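Long-range contacts in organophosphorus hydrolase (Pseudomonas pseudoalcaligenes, PDB 4LE6), which probably hydrolyses aryl dialkyl phosphates (organophosphate triesters) with a two-zinc active site of the metallo-beta-lactamase type: residues 35-40 and 122-127; 72-77 and 252-257; 136-141 and 231-236. All coordinates share one frame; numbering follows the deposited sequence.

Interaction 1 (35-40 and 122-127)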
ATOM      1  N   PRO A  35       4.637  11.430  -3.637  1.00 19.83           N
ATOM      2  CA  PRO A  35       5.059  11.872  -2.303  1.00 20.78           C
ATOM      3  C   PRO A  35       4.694  10.866  -1.206  1.00 19.98           C
ATOM      4  O   PRO A  35       3.696  10.153  -1.337  1.00 20.66           O
ATOM      5  CB  PRO A  35       4.297  13.184  -2.115  1.00 19.72           C
ATOM      6  CG  PRO A  35       4.185  13.742  -3.544  1.00 22.44           C
ATOM      7  CD  PRO A  35       3.997  12.514  -4.417  1.00 21.14           C
ATOM      8  N   GLY A  36       5.513  10.795  -0.160  1.00 18.18           N
ATOM      9  CA  GLY A  36       5.351   9.816   0.898  1.00 19.49           C
ATOM     10  C   GLY A  36       4.440  10.333   2.003  1.00 19.02           C
ATOM     11  O   GLY A  36       4.841  10.459   3.165  1.00 18.14           O
ATOM     12  N   TYR A  37       3.201  10.632   1.643  1.00 17.77           N
ATOM     13  CA  TYR A  37       2.171  10.846   2.638  1.00 18.25           C
ATOM     14  C   TYR A  37       0.907  10.105   2.291  1.00 20.36           C
ATOM     15  O   TYR A  37       0.624   9.840   1.114  1.00 18.79           O
ATOM     16  CB  TYR A  37       1.883  12.337   2.877  1.00 17.58           C
ATOM     17  CG  TYR A  37       1.188  13.072   1.747  1.00 20.18           C
ATOM     18  CD1 TYR A  37       1.920  13.690   0.742  1.00 21.89           C
ATOM     19  CD2 TYR A  37      -0.196  13.189   1.712  1.00 19.55           C
ATOM     20  CE1 TYR A  37       1.297  14.379  -0.273  1.00 20.41           C
ATOM     21  CE2 TYR A  37      -0.830  13.876   0.698  1.00 18.83           C
ATOM     22  CZ  TYR A  37      -0.083  14.458  -0.295  1.00 19.68           C
ATOM     23  OH  TYR A  37      -0.714  15.145  -1.307  1.00 21.17           O
ATOM     24  N   TYR A  38       0.159   9.752   3.327  1.00 20.59           N
ATOM     25  CA  TYR A  38      -1.099   9.041   3.130  1.00 19.38           C
ATOM     26  C   TYR A  38      -2.138   9.450   4.170  1.00 18.83           C
ATOM     27  O   TYR A  38      -1.861   9.395   5.363  1.00 17.98           O
ATOM     28  CB  TYR A  38      -0.882   7.521   3.209  1.00 19.91           C
ATOM     29  CG  TYR A  38      -2.154   6.766   2.971  1.00 19.67           C
ATOM     30  CD1 TYR A  38      -2.642   6.610   1.687  1.00 22.37           C
ATOM     31  CD2 TYR A  38      -2.899   6.238   4.025  1.00 17.85           C
ATOM     32  CE1 TYR A  38      -3.819   5.944   1.445  1.00 22.13           C
ATOM     33  CE2 TYR A  38      -4.091   5.563   3.783  1.00 17.32           C
ATOM     34  CZ  TYR A  38      -4.541   5.422   2.476  1.00 20.30           C
ATOM     35  OH  TYR A  38      -5.716   4.763   2.147  1.00 21.28           O
ATOM     36  N   ARG A  39      -3.337   9.823   3.712  1.00 18.70           N
ATOM     37  CA  ARG A  39      -4.397  10.310   4.597  1.00 17.86           C
ATOM     38  C   ARG A  39      -5.393   9.213   4.993  1.00 20.21           C
ATOM     39  O   ARG A  39      -5.826   8.427   4.148  1.00 22.45           O
ATOM     40  CB  ARG A  39      -5.168  11.424   3.903  1.00 20.44           C
ATOM     41  CG  ARG A  39      -5.779  12.433   4.857  1.00 19.43           C
ATOM     42  CD  ARG A  39      -4.793  13.537   5.179  1.00 23.92           C
ATOM     43  NE  ARG A  39      -4.536  14.365   4.010  1.00 24.34           N
ATOM     44  CZ  ARG A  39      -3.532  15.226   3.900  1.00 22.90           C
ATOM     45  NH1 ARG A  39      -3.401  15.940   2.793  1.00 20.00           N
ATOM     46  NH2 ARG A  39      -2.660  15.383   4.887  1.00 22.94           N
ATOM     47  N   MET A  40      -5.763   9.180   6.270  1.00 21.94           N
ATOM     48  CA  MET A  40      -6.804   8.279   6.746  1.00 20.81           C
ATOM     49  C   MET A  40      -7.662   8.950   7.808  1.00 22.12           C
ATOM     50  O   MET A  40      -7.153   9.623   8.709  1.00 23.08           O
ATOM     51  CB  MET A  40      -6.189   7.012   7.341  1.00 21.72           C
ATOM     52  CG  MET A  40      -7.196   5.897   7.557  1.00 28.00           C
ATOM     53  SD  MET A  40      -6.488   4.484   8.440  1.00 29.68           S
ATOM     54  CE  MET A  40      -6.458   5.083  10.137  1.00 21.00           C
ATOM     55  N   LEU A 122       5.680  16.136   5.114  1.00 22.88           N
ATOM     56  CA  LEU A 122       4.732  16.869   5.933  1.00 20.37           C
ATOM     57  C   LEU A 122       4.260  18.079   5.134  1.00 19.92           C
ATOM     58  O   LEU A 122       3.059  18.374   5.051  1.00 20.20           O
ATOM     59  CB  LEU A 122       5.366  17.322   7.243  1.00 24.09           C
ATOM     60  CG  LEU A 122       4.411  18.045   8.188  1.00 24.75           C
ATOM     61  CD1 LEU A 122       4.639  17.591   9.640  1.00 22.08           C
ATOM     62  CD2 LEU A 122       4.560  19.565   8.052  1.00 28.07           C
ATOM     63  N   LYS A 123       5.214  18.785   4.543  1.00 19.39           N
ATOM     64  CA  LYS A 123       4.879  19.922   3.695  1.00 19.57           C
ATOM     65  C   LYS A 123       4.053  19.506   2.481  1.00 22.07           C
ATOM     66  O   LYS A 123       3.063  20.171   2.138  1.00 17.77           O
ATOM     67  CB  LYS A 123       6.149  20.655   3.282  1.00 17.47           C
ATOM     68  CG  LYS A 123       6.787  21.407   4.450  1.00 20.34           C
ATOM     69  CD  LYS A 123       8.193  21.892   4.134  1.00 25.19           C
ATOM     70  CE  LYS A 123       8.820  22.565   5.350  1.00 27.05           C
ATOM     71  NZ  LYS A 123      10.236  22.936   5.107  1.00 29.31           N
ATOM     72  N   ALA A 124       4.433  18.393   1.854  1.00 19.96           N
ATOM     73  CA  ALA A 124       3.713  17.914   0.672  1.00 20.60           C
ATOM     74  C   ALA A 124       2.264  17.582   1.013  1.00 20.95           C
ATOM     75  O   ALA A 124       1.358  17.770   0.198  1.00 21.37           O
ATOM     76  CB  ALA A 124       4.413  16.686   0.081  1.00 23.77           C
ATOM     77  N   SER A 125       2.039  17.119   2.236  1.00 20.18           N
ATOM     78  CA  SER A 125       0.699  16.741   2.668  1.00 17.86           C
ATOM     79  C   SER A 125      -0.189  17.959   2.984  1.00 19.61           C
ATOM     80  O   SER A 125      -1.372  17.808   3.300  1.00 23.97           O
ATOM     81  CB  SER A 125       0.781  15.829   3.891  1.00 18.37           C
ATOM     82  OG  SER A 125       0.890  16.572   5.081  1.00 18.77           O
ATOM     83  N   GLY A 126       0.366  19.162   2.912  1.00 18.83           N
ATOM     84  CA  GLY A 126      -0.446  20.370   3.059  1.00 19.97           C
ATOM     85  C   GLY A 126      -0.358  21.072   4.409  1.00 22.26           C
ATOM     86  O   GLY A 126      -1.114  22.014   4.685  1.00 26.09           O
ATOM     87  N   TYR A 127       0.560  20.619   5.257  1.00 19.32           N
ATOM     88  CA  TYR A 127       0.803  21.264   6.539  1.00 21.03           C
ATOM     89  C   TYR A 127       2.169  21.927   6.542  1.00 25.63           C
ATOM     90  O   TYR A 127       2.970  21.692   5.650  1.00 24.75           O
ATOM     91  CB  TYR A 127       0.727  20.238   7.668  1.00 17.09           C
ATOM     92  CG  TYR A 127      -0.672  19.759   7.943  1.00 17.73           C
ATOM     93  CD1 TYR A 127      -1.598  20.589   8.554  1.00 20.37           C
ATOM     94  CD2 TYR A 127      -1.081  18.487   7.560  1.00 17.77           C
ATOM     95  CE1 TYR A 127      -2.886  20.166   8.804  1.00 20.78           C
ATOM     96  CE2 TYR A 127      -2.365  18.059   7.814  1.00 17.28           C
ATOM     97  CZ  TYR A 127      -3.259  18.901   8.436  1.00 20.62           C
ATOM     98  OH  TYR A 127      -4.540  18.476   8.688  1.00 26.78           O
TER
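Tyr37 lays one face of its ring on the backbone of Ser125, and Arg39, two residues further along the same edge strand, grips the carbonyl of that serine. Ser125 CA stands 3.5 Å from the centroid of the Tyr37 ring and only 1° off the ring normal, a CH-pi contact over the centre of the face. CB of Ser125 lies over the same face, 3.5 Å from Tyr37 CG. The tyrosine reaches this place with CG between its own backbone N and carbonyl carbon (chi1 70°). Near the CE1 side of the ring, Ala124 CB meets Tyr37 CE1 at 3.9 Å, and Pro35 CB touches Ala124 CB at 4.1 Å.

Arg39 starts with CG anti to its backbone N, then bends at both chi2 and chi3, which turns the guanidinium end-on to Ser125 O. Arg39 NH1 donates at 2.8 Å to Ser125 O, with an angle of 156° at the hydrogen; Arg39 NH2 donates to the same oxygen at 3.2 Å. The acceptor lies close to the guanidinium plane. Ser125 OG turns back to Leu122 O at 2.8 Å, while Gly126, at positive phi, closes the helix with a Schellman motif.

Further partners hold the arginine: NH2 also donates to Thr48 OG1, and NE to Thr32 O of the second subunit, so the contact lies at the interface with that subunit. The paired donors would probably polarise the Ser125 carbonyl. Two donors on one acceptor, together with the CH-pi contact, would hold the residue after the helix in place against the edge strand.

Interaction 2 (72-77 and 252-257)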
ATOM      1  N   SER A  72      13.002 -18.472   4.572  1.00 35.50           N
ATOM      2  CA  SER A  72      11.673 -18.903   4.136  1.00 33.17           C
ATOM      3  C   SER A  72      10.629 -17.828   4.433  1.00 28.96           C
ATOM      4  O   SER A  72       9.820 -17.476   3.566  1.00 28.59           O
ATOM      5  CB  SER A  72      11.278 -20.209   4.820  1.00 35.19           C
ATOM      6  OG  SER A  72      12.155 -21.253   4.431  1.00 49.99           O
ATOM      7  N   LEU A  73      10.639 -17.306   5.655  1.00 28.61           N
ATOM      8  CA  LEU A  73       9.698 -16.231   5.994  1.00 28.11           C
ATOM      9  C   LEU A  73       9.857 -14.999   5.102  1.00 29.55           C
ATOM     10  O   LEU A  73       8.868 -14.376   4.695  1.00 28.24           O
ATOM     11  CB  LEU A  73       9.850 -15.829   7.451  1.00 28.05           C
ATOM     12  CG  LEU A  73       9.308 -16.861   8.448  1.00 32.97           C
ATOM     13  CD1 LEU A  73       9.837 -16.530   9.832  1.00 33.59           C
ATOM     14  CD2 LEU A  73       7.786 -16.872   8.441  1.00 32.65           C
ATOM     15  N   LEU A  74      11.096 -14.619   4.818  1.00 32.81           N
ATOM     16  CA  LEU A  74      11.326 -13.488   3.917  1.00 30.87           C
ATOM     17  C   LEU A  74      10.859 -13.770   2.487  1.00 28.10           C
ATOM     18  O   LEU A  74      10.216 -12.929   1.865  1.00 26.51           O
ATOM     19  CB  LEU A  74      12.806 -13.120   3.915  1.00 29.59           C
ATOM     20  CG  LEU A  74      13.310 -12.574   5.248  1.00 27.84           C
ATOM     21  CD1 LEU A  74      14.822 -12.403   5.189  1.00 29.43           C
ATOM     22  CD2 LEU A  74      12.638 -11.252   5.609  1.00 27.84           C
ATOM     23  N   ALA A  75      11.193 -14.948   1.966  1.00 26.95           N
ATOM     24  CA  ALA A  75      10.790 -15.323   0.620  1.00 29.03           C
ATOM     25  C   ALA A  75       9.263 -15.380   0.495  1.00 30.64           C
ATOM     26  O   ALA A  75       8.699 -14.970  -0.515  1.00 29.58           O
ATOM     27  CB  ALA A  75      11.408 -16.666   0.233  1.00 30.64           C
ATOM     28  N   ARG A  76       8.603 -15.892   1.528  1.00 29.35           N
ATOM     29  CA  ARG A  76       7.144 -15.924   1.574  1.00 28.51           C
ATOM     30  C   ARG A  76       6.483 -14.560   1.322  1.00 25.28           C
ATOM     31  O   ARG A  76       5.396 -14.467   0.749  1.00 25.80           O
ATOM     32  CB  ARG A  76       6.742 -16.429   2.960  1.00 34.24           C
ATOM     33  CG  ARG A  76       5.270 -16.479   3.224  1.00 35.36           C
ATOM     34  CD  ARG A  76       4.983 -17.311   4.488  1.00 38.66           C
ATOM     35  NE  ARG A  76       3.567 -17.263   4.803  1.00 34.21           N
ATOM     36  CZ  ARG A  76       2.986 -16.264   5.462  1.00 38.52           C
ATOM     37  NH1 ARG A  76       3.708 -15.244   5.912  1.00 34.60           N
ATOM     38  NH2 ARG A  76       1.679 -16.295   5.683  1.00 46.47           N
ATOM     39  N   MET A  77       7.122 -13.492   1.773  1.00 25.54           N
ATOM     40  CA  MET A  77       6.583 -12.151   1.564  1.00 25.89           C
ATOM     41  C   MET A  77       7.359 -11.423   0.472  1.00 26.88           C
ATOM     42  O   MET A  77       7.263 -10.192   0.338  1.00 25.14           O
ATOM     43  CB  MET A  77       6.625 -11.348   2.860  1.00 27.38           C
ATOM     44  CG  MET A  77       5.758 -11.925   3.979  1.00 33.18           C
ATOM     45  SD  MET A  77       4.001 -11.952   3.543  1.00 31.90           S
ATOM     46  CE  MET A  77       3.546 -10.208   3.522  1.00 27.66           C
ATOM     47  N   HIS A 252       7.956  -7.005   9.393  1.00 23.29           N
ATOM     48  CA  HIS A 252       6.580  -7.480   9.322  1.00 24.37           C
ATOM     49  C   HIS A 252       6.517  -8.915   8.786  1.00 26.24           C
ATOM     50  O   HIS A 252       5.559  -9.639   9.059  1.00 26.63           O
ATOM     51  CB  HIS A 252       5.767  -6.581   8.400  1.00 26.11           C
ATOM     52  CG  HIS A 252       6.088  -6.785   6.956  1.00 26.42           C
ATOM     53  ND1 HIS A 252       7.209  -6.245   6.366  1.00 30.76           N
ATOM     54  CD2 HIS A 252       5.471  -7.512   5.997  1.00 25.22           C
ATOM     55  CE1 HIS A 252       7.257  -6.610   5.097  1.00 31.51           C
ATOM     56  NE2 HIS A 252       6.213  -7.381   4.847  1.00 32.01           N
ATOM     57  N   ALA A 253       7.531  -9.330   8.035  1.00 28.68           N
ATOM     58  CA  ALA A 253       7.493 -10.641   7.393  1.00 28.73           C
ATOM     59  C   ALA A 253       7.877 -11.740   8.353  1.00 27.06           C
ATOM     60  O   ALA A 253       7.627 -12.903   8.075  1.00 26.33           O
ATOM     61  CB  ALA A 253       8.404 -10.690   6.176  1.00 27.52           C
ATOM     62  N   VAL A 254       8.469 -11.374   9.488  1.00 29.76           N
ATOM     63  CA  VAL A 254       8.995 -12.364  10.429  1.00 30.34           C
ATOM     64  C   VAL A 254       8.299 -12.305  11.781  1.00 29.63           C
ATOM     65  O   VAL A 254       7.945 -13.344  12.331  1.00 26.88           O
ATOM     66  CB  VAL A 254      10.508 -12.162  10.653  1.00 25.98           C
ATOM     67  CG1 VAL A 254      11.055 -13.107  11.717  1.00 26.69           C
ATOM     68  CG2 VAL A 254      11.267 -12.333   9.364  1.00 25.68           C
ATOM     69  N   GLN A 255       8.115 -11.097  12.315  1.00 24.81           N
ATOM     70  CA  GLN A 255       7.784 -10.930  13.726  1.00 28.62           C
ATOM     71  C   GLN A 255       6.286 -10.908  14.040  1.00 28.19           C
ATOM     72  O   GLN A 255       5.907 -10.943  15.204  1.00 25.65           O
ATOM     73  CB  GLN A 255       8.447  -9.663  14.275  1.00 28.77           C
ATOM     74  CG  GLN A 255       9.979  -9.737  14.312  1.00 27.84           C
ATOM     75  CD  GLN A 255      10.604  -8.462  14.846  1.00 27.48           C
ATOM     76  OE1 GLN A 255      10.573  -7.430  14.187  1.00 27.16           O
ATOM     77  NE2 GLN A 255      11.146  -8.520  16.052  1.00 26.37           N
ATOM     78  N   PHE A 256       5.435 -10.818  13.023  1.00 25.79           N
ATOM     79  CA  PHE A 256       4.024 -11.118  13.226  1.00 25.47           C
ATOM     80  C   PHE A 256       3.879 -12.625  13.336  1.00 27.50           C
ATOM     81  O   PHE A 256       3.338 -13.135  14.328  1.00 26.83           O
ATOM     82  CB  PHE A 256       3.169 -10.563  12.094  1.00 24.50           C
ATOM     83  CG  PHE A 256       2.920  -9.077  12.196  1.00 22.81           C
ATOM     84  CD1 PHE A 256       1.953  -8.584  13.051  1.00 21.49           C
ATOM     85  CD2 PHE A 256       3.639  -8.179  11.423  1.00 21.01           C
ATOM     86  CE1 PHE A 256       1.708  -7.209  13.138  1.00 21.39           C
ATOM     87  CE2 PHE A 256       3.401  -6.811  11.508  1.00 22.87           C
ATOM     88  CZ  PHE A 256       2.438  -6.326  12.367  1.00 21.53           C
ATOM     89  N   ALA A 257       4.401 -13.350  12.347  1.00 26.27           N
ATOM     90  CA  ALA A 257       4.322 -14.813  12.383  1.00 26.49           C
ATOM     91  C   ALA A 257       5.080 -15.404  13.583  1.00 27.74           C
ATOM     92  O   ALA A 257       4.634 -16.378  14.192  1.00 27.96           O
ATOM     93  CB  ALA A 257       4.842 -15.403  11.090  1.00 27.76           C
TER
HETATM   94  O   HOH W   1       6.425 -14.377   6.126  1.00 24.21           O
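Met77 and Leu73 bracket Ala253, one from its methyl side and the other at its carbonyl. CG of Met77 comes within 3.7 Å of Ala253 CB, and Leu73 CB lies 3.7 Å from Ala253 O. Beyond this centre the leucine branches divide their partners: Leu73 CD1 meets Val254 CG1 at 4.1 Å, the two side chains crossing at about a right angle, while CD2 reaches the methyl of Ala257. Leu74 turns CD2 to the other valine branch, 4.1 Å from Val254 CG2; with chi1 at 175°, Val254 offers CG1 to one leucine and CG2 to the next. Met77 folds at chi2 and chi3 (-62° and -69°), which brings Met77 CE to the edge of the His252 imidazole, 4.1 Å from NE2.

No direct hydrogen bond joins the segments. A water does so instead, donating to Leu73 O at 2.8 Å and to Ala253 O at 2.7 Å, and accepting from Arg76 NH1 in the plane of that guanidinium.

In the next shell, Asn251 OD1 accepts from Ala253 N, and Ile65 packs on Leu73. Arg304 of the second subunit packs on Met77 and donates to Arg76 O. This is plain apolar helix-helix packing with a bridging water, in the alpha-beta/beta-alpha sandwich of the metallo-beta-lactamase superfamily: the last turn of helix 67-76 lies on the short, weakly bonded helix 252-255, whose His252 side chain is about 8 Å from that of the zinc ligand His294.

Interaction 3 (136-141 and 231-236). With ZN (zinc ion), chain J; EDO (1,2-ethanediol), chain H.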
ATOM      1  N   LEU A 136       5.330  13.895  19.895  1.00 24.18           N
ATOM      2  CA  LEU A 136       5.461  12.772  20.823  1.00 27.72           C
ATOM      3  C   LEU A 136       6.507  11.818  20.274  1.00 26.08           C
ATOM      4  O   LEU A 136       6.405  11.378  19.133  1.00 23.52           O
ATOM      5  CB  LEU A 136       4.135  12.012  20.969  1.00 26.46           C
ATOM      6  CG  LEU A 136       2.881  12.853  21.201  1.00 22.96           C
ATOM      7  CD1 LEU A 136       1.633  11.986  21.103  1.00 25.31           C
ATOM      8  CD2 LEU A 136       2.962  13.548  22.540  1.00 23.20           C
ATOM      9  N   LEU A 137       7.511  11.477  21.073  1.00 21.72           N
ATOM     10  CA  LEU A 137       8.517  10.519  20.629  1.00 19.61           C
ATOM     11  C   LEU A 137       8.229   9.158  21.235  1.00 22.00           C
ATOM     12  O   LEU A 137       8.068   9.060  22.460  1.00 21.64           O
ATOM     13  CB  LEU A 137       9.904  10.970  21.085  1.00 18.62           C
ATOM     14  CG  LEU A 137      10.428  12.268  20.469  1.00 22.59           C
ATOM     15  CD1 LEU A 137      11.799  12.561  21.056  1.00 28.10           C
ATOM     16  CD2 LEU A 137      10.487  12.154  18.963  1.00 22.27           C
ATOM     17  N   THR A 138       8.182   8.100  20.412  1.00 21.65           N
ATOM     18  CA  THR A 138       7.999   6.754  20.965  1.00 21.37           C
ATOM     19  C   THR A 138       9.245   6.369  21.762  1.00 21.19           C
ATOM     20  O   THR A 138       9.144   5.720  22.792  1.00 22.69           O
ATOM     21  CB  THR A 138       7.706   5.692  19.890  1.00 19.12           C
ATOM     22  OG1 THR A 138       8.754   5.681  18.911  1.00 19.54           O
ATOM     23  CG2 THR A 138       6.402   6.018  19.217  1.00 16.78           C
ATOM     24  N   HIS A 139      10.412   6.793  21.277  1.00 19.36           N
ATOM     25  CA  HIS A 139      11.684   6.554  21.946  1.00 18.28           C
ATOM     26  C   HIS A 139      12.746   7.432  21.294  1.00 20.89           C
ATOM     27  O   HIS A 139      12.468   8.115  20.309  1.00 21.30           O
ATOM     28  CB  HIS A 139      12.098   5.063  21.907  1.00 18.92           C
ATOM     29  CG  HIS A 139      12.280   4.493  20.527  1.00 20.03           C
ATOM     30  ND1 HIS A 139      11.294   4.524  19.566  1.00 22.42           N
ATOM     31  CD2 HIS A 139      13.309   3.791  19.983  1.00 22.25           C
ATOM     32  CE1 HIS A 139      11.720   3.903  18.477  1.00 26.10           C
ATOM     33  NE2 HIS A 139      12.945   3.457  18.701  1.00 22.93           N
ATOM     34  N   LEU A 140      13.961   7.404  21.830  1.00 24.03           N
ATOM     35  CA  LEU A 140      14.982   8.393  21.467  1.00 22.70           C
ATOM     36  C   LEU A 140      15.974   7.937  20.412  1.00 21.83           C
ATOM     37  O   LEU A 140      16.995   8.605  20.158  1.00 23.01           O
ATOM     38  CB  LEU A 140      15.743   8.839  22.729  1.00 26.77           C
ATOM     39  CG  LEU A 140      14.877   9.547  23.768  1.00 31.97           C
ATOM     40  CD1 LEU A 140      15.729  10.011  24.963  1.00 29.23           C
ATOM     41  CD2 LEU A 140      14.106  10.724  23.142  1.00 34.91           C
ATOM     42  N   HIS A 141      15.678   6.821  19.765  1.00 21.34           N
ATOM     43  CA  HIS A 141      16.549   6.333  18.720  1.00 23.00           C
ATOM     44  C   HIS A 141      16.657   7.386  17.610  1.00 24.19           C
ATOM     45  O   HIS A 141      15.710   8.135  17.378  1.00 21.88           O
ATOM     46  CB  HIS A 141      16.020   5.009  18.150  1.00 23.05           C
ATOM     47  CG  HIS A 141      16.517   3.788  18.860  1.00 23.87           C
ATOM     48  ND1 HIS A 141      15.940   2.544  18.683  1.00 25.48           N
ATOM     49  CD2 HIS A 141      17.546   3.610  19.723  1.00 25.73           C
ATOM     50  CE1 HIS A 141      16.592   1.657  19.412  1.00 27.92           C
ATOM     51  NE2 HIS A 141      17.566   2.279  20.057  1.00 28.76           N
ATOM     52  N   THR A 231       7.694   3.855  24.346  1.00 22.65           N
ATOM     53  CA  THR A 231       6.279   4.177  24.600  1.00 24.16           C
ATOM     54  C   THR A 231       5.458   4.218  23.317  1.00 23.64           C
ATOM     55  O   THR A 231       5.919   4.731  22.298  1.00 23.89           O
ATOM     56  CB  THR A 231       6.142   5.553  25.289  1.00 28.42           C
ATOM     57  OG1 THR A 231       6.898   5.551  26.503  1.00 34.91           O
ATOM     58  CG2 THR A 231       4.672   5.879  25.631  1.00 25.63           C
ATOM     59  N   SER A 232       4.249   3.659  23.370  1.00 21.94           N
ATOM     60  CA  SER A 232       3.294   3.708  22.273  1.00 21.75           C
ATOM     61  C   SER A 232       2.219   4.740  22.603  1.00 23.34           C
ATOM     62  O   SER A 232       1.999   5.031  23.771  1.00 24.81           O
ATOM     63  CB  SER A 232       2.658   2.329  22.060  1.00 22.76           C
ATOM     64  OG  SER A 232       3.657   1.355  21.832  1.00 23.13           O
ATOM     65  N   TYR A 233       1.551   5.292  21.590  1.00 20.36           N
ATOM     66  CA  TYR A 233       0.533   6.313  21.839  1.00 21.31           C
ATOM     67  C   TYR A 233      -0.819   5.919  21.257  1.00 23.10           C
ATOM     68  O   TYR A 233      -0.920   5.562  20.090  1.00 26.73           O
ATOM     69  CB  TYR A 233       0.993   7.668  21.289  1.00 22.44           C
ATOM     70  CG  TYR A 233       2.264   8.172  21.951  1.00 19.81           C
ATOM     71  CD1 TYR A 233       2.239   8.750  23.216  1.00 22.70           C
ATOM     72  CD2 TYR A 233       3.487   8.043  21.321  1.00 21.71           C
ATOM     73  CE1 TYR A 233       3.399   9.198  23.823  1.00 24.77           C
ATOM     74  CE2 TYR A 233       4.643   8.488  21.904  1.00 21.44           C
ATOM     75  CZ  TYR A 233       4.598   9.064  23.162  1.00 24.93           C
ATOM     76  OH  TYR A 233       5.770   9.508  23.735  1.00 24.96           O
ATOM     77  N   LEU A 234      -1.857   6.024  22.080  1.00 24.41           N
ATOM     78  CA  LEU A 234      -3.204   5.653  21.672  1.00 22.50           C
ATOM     79  C   LEU A 234      -4.046   6.905  21.401  1.00 21.64           C
ATOM     80  O   LEU A 234      -4.104   7.822  22.235  1.00 24.38           O
ATOM     81  CB  LEU A 234      -3.848   4.794  22.759  1.00 22.53           C
ATOM     82  CG  LEU A 234      -5.254   4.264  22.501  1.00 24.99           C
ATOM     83  CD1 LEU A 234      -5.253   3.271  21.351  1.00 24.36           C
ATOM     84  CD2 LEU A 234      -5.767   3.628  23.795  1.00 27.41           C
ATOM     85  N   PHE A 235      -4.660   6.917  20.218  1.00 20.61           N
ATOM     86  CA  PHE A 235      -5.573   7.960  19.763  1.00 20.90           C
ATOM     87  C   PHE A 235      -6.958   7.341  19.621  1.00 23.35           C
ATOM     88  O   PHE A 235      -7.101   6.268  19.016  1.00 23.35           O
ATOM     89  CB  PHE A 235      -5.107   8.527  18.416  1.00 19.23           C
ATOM     90  CG  PHE A 235      -3.845   9.315  18.509  1.00 20.47           C
ATOM     91  CD1 PHE A 235      -2.620   8.682  18.586  1.00 19.23           C
ATOM     92  CD2 PHE A 235      -3.883  10.692  18.569  1.00 22.76           C
ATOM     93  CE1 PHE A 235      -1.457   9.425  18.720  1.00 19.68           C
ATOM     94  CE2 PHE A 235      -2.738  11.426  18.695  1.00 22.11           C
ATOM     95  CZ  PHE A 235      -1.523  10.794  18.782  1.00 19.52           C
ATOM     96  N   LYS A 236      -7.959   7.991  20.203  1.00 22.78           N
ATOM     97  CA  LYS A 236      -9.347   7.524  20.162  1.00 25.31           C
ATOM     98  C   LYS A 236     -10.272   8.648  19.731  1.00 28.05           C
ATOM     99  O   LYS A 236     -10.211   9.747  20.287  1.00 25.62           O
ATOM    100  CB  LYS A 236      -9.808   7.097  21.549  1.00 24.88           C
ATOM    101  CG  LYS A 236      -9.064   5.923  22.155  1.00 32.81           C
ATOM    102  CD  LYS A 236      -9.791   5.477  23.435  1.00 41.71           C
ATOM    103  CE  LYS A 236      -8.826   5.144  24.562  1.00 53.91           C
ATOM    104  NZ  LYS A 236      -9.527   4.996  25.887  1.00 64.12           N
TER
HETATM  105 ZN    ZN J 405      14.223   2.008  17.690  1.00 24.94          ZN
HETATM  106  C1  EDO H 403       6.946   4.268  29.298  0.51 31.43           C
HETATM  107  O1  EDO H 403       5.579   4.639  29.095  0.51 36.91           O
HETATM  108  C2  EDO H 403       7.198   2.817  28.912  0.51 21.96           C
HETATM  109  O2  EDO H 403       8.581   2.647  28.615  0.51 20.74           O
HETATM  110  O   HOH W   2      14.731   2.609  15.707  1.00 14.52           O
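The loop carrying the HxHxDH zinc-binding motif of the metallo-beta-lactamase superfamily meets strand 231-237 here. His139 NE2 (2.2 Å) and His141 ND1 bind one zinc, with His226, Asp247 and a water completing its ligands. Just ahead of them, Thr138 O accepts from Thr231 N at 2.8 Å. Thr138 OG1, turned between its backbone N and carbonyl carbon (chi1 57°), accepts from His139 ND1 at 2.9 Å within the imidazole plane and is also bonded to Asp104 OD2. This second-shell chain would help to set the rotation of the His139 ring and would be expected to strengthen its donation to zinc.

The Tyr233 hydroxyl donates through OH to Leu137 O at 2.7 Å from above the carbonyl plane, 55° out of it. Leu136 CB sits over one face of the Tyr233 ring, 3.8 Å from the centroid, and Thr231 CG2 lies over the opposite face. Further along, Leu136 CD1 touches Phe235 CZ at 4.1 Å.

Ile103 of strand 100-103 packs against Thr138, Tyr233 and Phe235, while Leu220 of strand 218-222 packs on Tyr233. The contact therefore joins the end of strand 134-136 in one sheet to strand 231-237, flanked by 218-222 and 240-246, in the other.

Overall arrangement
Interaction 3 supplies two ligands of one zinc from the loop between strand 134-136 and helix 142-145. Interactions 1 and 2 lie further out, their centres about 20 Å and 25 Å from that of interaction 3, and neither touches it; interactions 2 and 3 are on opposite sides of the chain's centre. In interaction 2 the His252 side chain remains about 13 Å from a zinc, whereas interaction 1 is away from the annotated sites. Although about 29 Å apart between centres, interactions 1 and 2 both reach the second subunit. Along the chain their segments alternate, while 136-141 and 231-236 fall between 72-77 and 252-257.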